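Probable sugar ABC transporter, sugar-binding protein (Streptococcus pneumoniae, PDB 2W7Y) probably delivers sugars to an ABC transporter as its extracellular solute-binding protein, and binds the blood group A-trisaccharide. Local coordinates at residues A[62-70]-A[324-332]. Residues are numbered along the deposited sequence; the frame is centred on the assembly and turned at random.
Sequences LYDKFAEEH and LALEFLKYM
With CG trans to the backbone N in both F66 (chi1 175°) and Y331, each ring is thrown across to the opposite helix, and the two side chains lie side by side, pointing oppositely. The result is reciprocal knobs-into-holes packing between helices 54-69 and 319-332, which lie beside the mixed sheet containing strands 39-44 and 311-313 in this solute-binding protein. The short segments run roughly antiparallel, their axes 11.1 Å apart at an angle of 129°. F66 enters the hole formed by L324, E327, F328 and Y331; Y331 fills the one between L62, K65, F66 and E69. An aromatic cluster of F66, F328 and Y331 forms the centre. F328 turns its edge to one face of F66, ring planes at 69°, and its CB also makes a CH-pi contact there. H70 CD2 lies 3.4 Å above the opposite face, which leaves the F66 ring held between F328 and H70. F66 CB in turn sits over a face of Y331, 4.0 Å from the ring centroid. Near the C-terminal end of helix 54-69, L324 CD1 lies over the H70 ring and also touches F66 CZ at 3.7 Å, bridging the two rings. Toward the other end, the bent selenomethionine side chain of M332 brings SE to the edge of the Y63 ring, a Met-aromatic contact, while its CE lies 3.8 Å from Y63 CE1 and also meets L62 CD2. Y63 and F328 both pack on F42 of strand 39-44, and the side chain of Y63 lies about 7 Å from the bound fucose. With K65 CE crossing 3.1 Å from its OH, the Y331 hydroxyl donates a hydrogen bond to the backbone carbonyl of L62: OH to O is 2.7 Å, in the carbonyl plane and on a lone pair.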
loop_
_atom_site.group_PDB
_atom_site.type_symbol
_atom_site.label_atom_id
_atom_site.label_comp_id
_atom_site.label_asym_id
_atom_site.label_seq_id
_atom_site.Cartn_x
_atom_site.Cartn_y
_atom_site.Cartn_z
ATOM N N LEU A 62 -6.683 16.203 12.468
ATOM C CA LEU A 62 -6.895 15.062 13.361
ATOM C C LEU A 62 -5.826 14.961 14.449
ATOM O O LEU A 62 -6.138 14.654 15.596
ATOM C CB LEU A 62 -6.933 13.755 12.552
ATOM C CG LEU A 62 -8.246 13.022 12.233
ATOM C CD1 LEU A 62 -9.409 13.956 11.935
ATOM C CD2 LEU A 62 -8.033 12.033 11.083
ATOM N N TYR A 63 -4.573 15.228 14.084
ATOM C CA TYR A 63 -3.438 15.069 14.999
ATOM C C TYR A 63 -3.377 16.130 16.098
ATOM O O TYR A 63 -3.281 15.798 17.275
ATOM C CB TYR A 63 -2.101 15.063 14.245
ATOM C CG TYR A 63 -1.942 14.023 13.153
ATOM C CD1 TYR A 63 -2.502 12.747 13.270
ATOM C CD2 TYR A 63 -1.189 14.308 12.011
ATOM C CE1 TYR A 63 -2.339 11.796 12.265
ATOM C CE2 TYR A 63 -1.019 13.361 11.002
ATOM C CZ TYR A 63 -1.596 12.110 11.140
ATOM O OH TYR A 63 -1.423 11.180 10.145
ATOM N N ASP A 64 -3.415 17.405 15.716
ATOM C CA ASP A 64 -3.271 18.480 16.705
ATOM C C ASP A 64 -4.553 18.733 17.506
ATOM O O ASP A 64 -4.547 19.483 18.482
ATOM C CB ASP A 64 -2.684 19.771 16.091
ATOM C CG ASP A 64 -3.419 20.229 14.853
ATOM O OD1 ASP A 64 -4.604 19.879 14.689
ATOM O OD2 ASP A 64 -2.803 20.950 14.042
ATOM N N LYS A 65 -5.635 18.088 17.080
ATOM C CA LYS A 65 -6.872 17.994 17.843
ATOM C C LYS A 65 -6.695 17.008 19.005
ATOM O O LYS A 65 -7.246 17.212 20.092
ATOM C CB LYS A 65 -8.005 17.578 16.900
ATOM C CG LYS A 65 -9.254 16.972 17.520
ATOM C CD LYS A 65 -10.282 16.748 16.415
ATOM C CE LYS A 65 -11.044 15.447 16.592
ATOM N NZ LYS A 65 -11.807 15.091 15.358
ATOM N N PHE A 66 -5.920 15.949 18.763
ATOM C CA PHE A 66 -5.485 15.030 19.818
ATOM C C PHE A 66 -4.562 15.747 20.810
ATOM O O PHE A 66 -4.666 15.542 22.018
ATOM C CB PHE A 66 -4.777 13.803 19.219
ATOM C CG PHE A 66 -4.189 12.869 20.249
ATOM C CD1 PHE A 66 -4.949 11.833 20.782
ATOM C CD2 PHE A 66 -2.874 13.021 20.680
ATOM C CE1 PHE A 66 -4.416 10.969 21.727
ATOM C CE2 PHE A 66 -2.331 12.159 21.634
ATOM C CZ PHE A 66 -3.103 11.134 22.156
ATOM N N ALA A 67 -3.667 16.584 20.287
ATOM C CA ALA A 67 -2.734 17.353 21.110
ATOM C C ALA A 67 -3.449 18.298 22.082
ATOM O O ALA A 67 -3.065 18.399 23.250
ATOM C CB ALA A 67 -1.763 18.119 20.227
ATOM N N GLU A 68 -4.490 18.975 21.596
ATOM C CA GLU A 68 -5.288 19.897 22.410
ATOM C C GLU A 68 -6.157 19.158 23.432
ATOM O O GLU A 68 -6.480 19.691 24.496
ATOM C CB GLU A 68 -6.159 20.789 21.517
ATOM C CG GLU A 68 -5.382 21.822 20.699
ATOM C CD GLU A 68 -4.605 22.811 21.560
ATOM O OE1 GLU A 68 -5.217 23.446 22.454
ATOM O OE2 GLU A 68 -3.379 22.956 21.338
ATOM N N GLU A 69 -6.520 17.925 23.085
ATOM C CA GLU A 69 -7.281 17.021 23.941
ATOM C C GLU A 69 -6.448 16.583 25.146
ATOM O O GLU A 69 -6.994 16.180 26.176
ATOM C CB GLU A 69 -7.668 15.795 23.116
ATOM C CG GLU A 69 -8.935 15.083 23.511
ATOM C CD GLU A 69 -9.276 13.982 22.522
ATOM O OE1 GLU A 69 -10.209 14.179 21.712
ATOM O OE2 GLU A 69 -8.590 12.932 22.533
ATOM N N HIS A 70 -5.125 16.668 25.005
ATOM C CA HIS A 70 -4.184 16.243 26.043
ATOM C C HIS A 70 -3.264 17.386 26.486
ATOM O O HIS A 70 -2.037 17.287 26.417
ATOM C CB HIS A 70 -3.380 15.026 25.557
ATOM C CG HIS A 70 -4.226 13.817 25.304
ATOM N ND1 HIS A 70 -4.561 12.924 26.299
ATOM C CD2 HIS A 70 -4.834 13.371 24.179
ATOM C CE1 HIS A 70 -5.330 11.975 25.795
ATOM N NE2 HIS A 70 -5.507 12.221 24.510
ATOM N N LEU A 324 0.440 7.705 26.605
ATOM C CA LEU A 324 -0.142 8.722 25.730
ATOM C C LEU A 324 -0.061 8.286 24.263
ATOM O O LEU A 324 -0.968 8.567 23.470
ATOM C CB LEU A 324 0.549 10.079 25.915
ATOM C CG LEU A 324 0.113 11.214 24.973
ATOM C CD1 LEU A 324 -1.254 11.757 25.354
ATOM C CD2 LEU A 324 1.144 12.329 24.938
ATOM N N ALA A 325 1.029 7.606 23.916
ATOM C CA ALA A 325 1.218 7.053 22.576
ATOM C C ALA A 325 0.196 5.961 22.261
ATOM O O ALA A 325 -0.301 5.882 21.140
ATOM C CB ALA A 325 2.627 6.528 22.421
ATOM N N LEU A 326 -0.107 5.124 23.252
ATOM C CA LEU A 326 -1.142 4.096 23.121
ATOM C C LEU A 326 -2.531 4.727 23.082
ATOM O O LEU A 326 -3.422 4.230 22.386
ATOM C CB LEU A 326 -1.039 3.057 24.245
ATOM C CG LEU A 326 0.140 2.075 24.181
ATOM C CD1 LEU A 326 0.339 1.375 25.519
ATOM C CD2 LEU A 326 -0.022 1.053 23.056
ATOM N N GLU A 327 -2.703 5.823 23.825
ATOM C CA GLU A 327 -3.913 6.648 23.738
ATOM C C GLU A 327 -4.104 7.214 22.322
ATOM O O GLU A 327 -5.234 7.344 21.854
ATOM C CB GLU A 327 -3.890 7.779 24.777
ATOM C CG GLU A 327 -4.096 7.317 26.234
ATOM C CD GLU A 327 -3.798 8.404 27.273
ATOM O OE1 GLU A 327 -4.147 9.579 27.034
ATOM O OE2 GLU A 327 -3.225 8.090 28.345
ATOM N N PHE A 328 -2.997 7.531 21.645
ATOM C CA PHE A 328 -3.036 8.041 20.273
ATOM C C PHE A 328 -3.439 6.962 19.263
ATOM O O PHE A 328 -4.174 7.238 18.316
ATOM C CB PHE A 328 -1.696 8.687 19.887
ATOM C CG PHE A 328 -1.651 9.210 18.473
ATOM C CD1 PHE A 328 -2.453 10.281 18.083
ATOM C CD2 PHE A 328 -0.804 8.629 17.531
ATOM C CE1 PHE A 328 -2.415 10.767 16.778
ATOM C CE2 PHE A 328 -0.756 9.113 16.224
ATOM C CZ PHE A 328 -1.560 10.187 15.849
ATOM N N LEU A 329 -2.940 5.746 19.471
ATOM C CA LEU A 329 -3.376 4.571 18.721
ATOM C C LEU A 329 -4.883 4.347 18.888
ATOM O O LEU A 329 -5.588 4.116 17.911
ATOM C CB LEU A 329 -2.592 3.328 19.172
ATOM C CG LEU A 329 -3.108 1.943 18.760
ATOM C CD1 LEU A 329 -3.036 1.752 17.253
ATOM C CD2 LEU A 329 -2.352 0.836 19.478
ATOM N N LYS A 330 -5.351 4.417 20.135
ATOM C CA LYS A 330 -6.768 4.323 20.489
ATOM C C LYS A 330 -7.600 5.393 19.773
ATOM O O LYS A 330 -8.689 5.112 19.261
ATOM C CB LYS A 330 -6.909 4.462 22.011
ATOM C CG LYS A 330 -8.324 4.636 22.554
ATOM C CD LYS A 330 -8.890 3.324 23.065
ATOM C CE LYS A 330 -9.925 3.560 24.150
ATOM N NZ LYS A 330 -9.294 3.889 25.461
ATOM N N TYR A 331 -7.073 6.615 19.745
ATOM C CA TYR A 331 -7.737 7.761 19.129
ATOM C C TYR A 331 -7.878 7.616 17.605
ATOM O O TYR A 331 -8.975 7.766 17.060
ATOM C CB TYR A 331 -6.983 9.042 19.500
ATOM C CG TYR A 331 -7.384 10.285 18.739
ATOM C CD1 TYR A 331 -8.486 11.047 19.135
ATOM C CD2 TYR A 331 -6.646 10.716 17.634
ATOM C CE1 TYR A 331 -8.850 12.202 18.439
ATOM C CE2 TYR A 331 -6.999 11.860 16.932
ATOM C CZ TYR A 331 -8.098 12.602 17.341
ATOM O OH TYR A 331 -8.448 13.739 16.651
HETATM N N MSE A 332 -6.766 7.315 16.932
HETATM C CA MSE A 332 -6.735 7.198 15.469
HETATM C C MSE A 332 -7.571 6.031 14.962
HETATM O O MSE A 332 -7.886 5.940 13.778
HETATM C CB MSE A 332 -5.294 7.048 14.974
HETATM C CG MSE A 332 -4.457 8.316 15.070
HETATM SE SE MSE A 332 -5.244 9.880 14.185
HETATM C CE MSE A 332 -5.227 9.251 12.335
#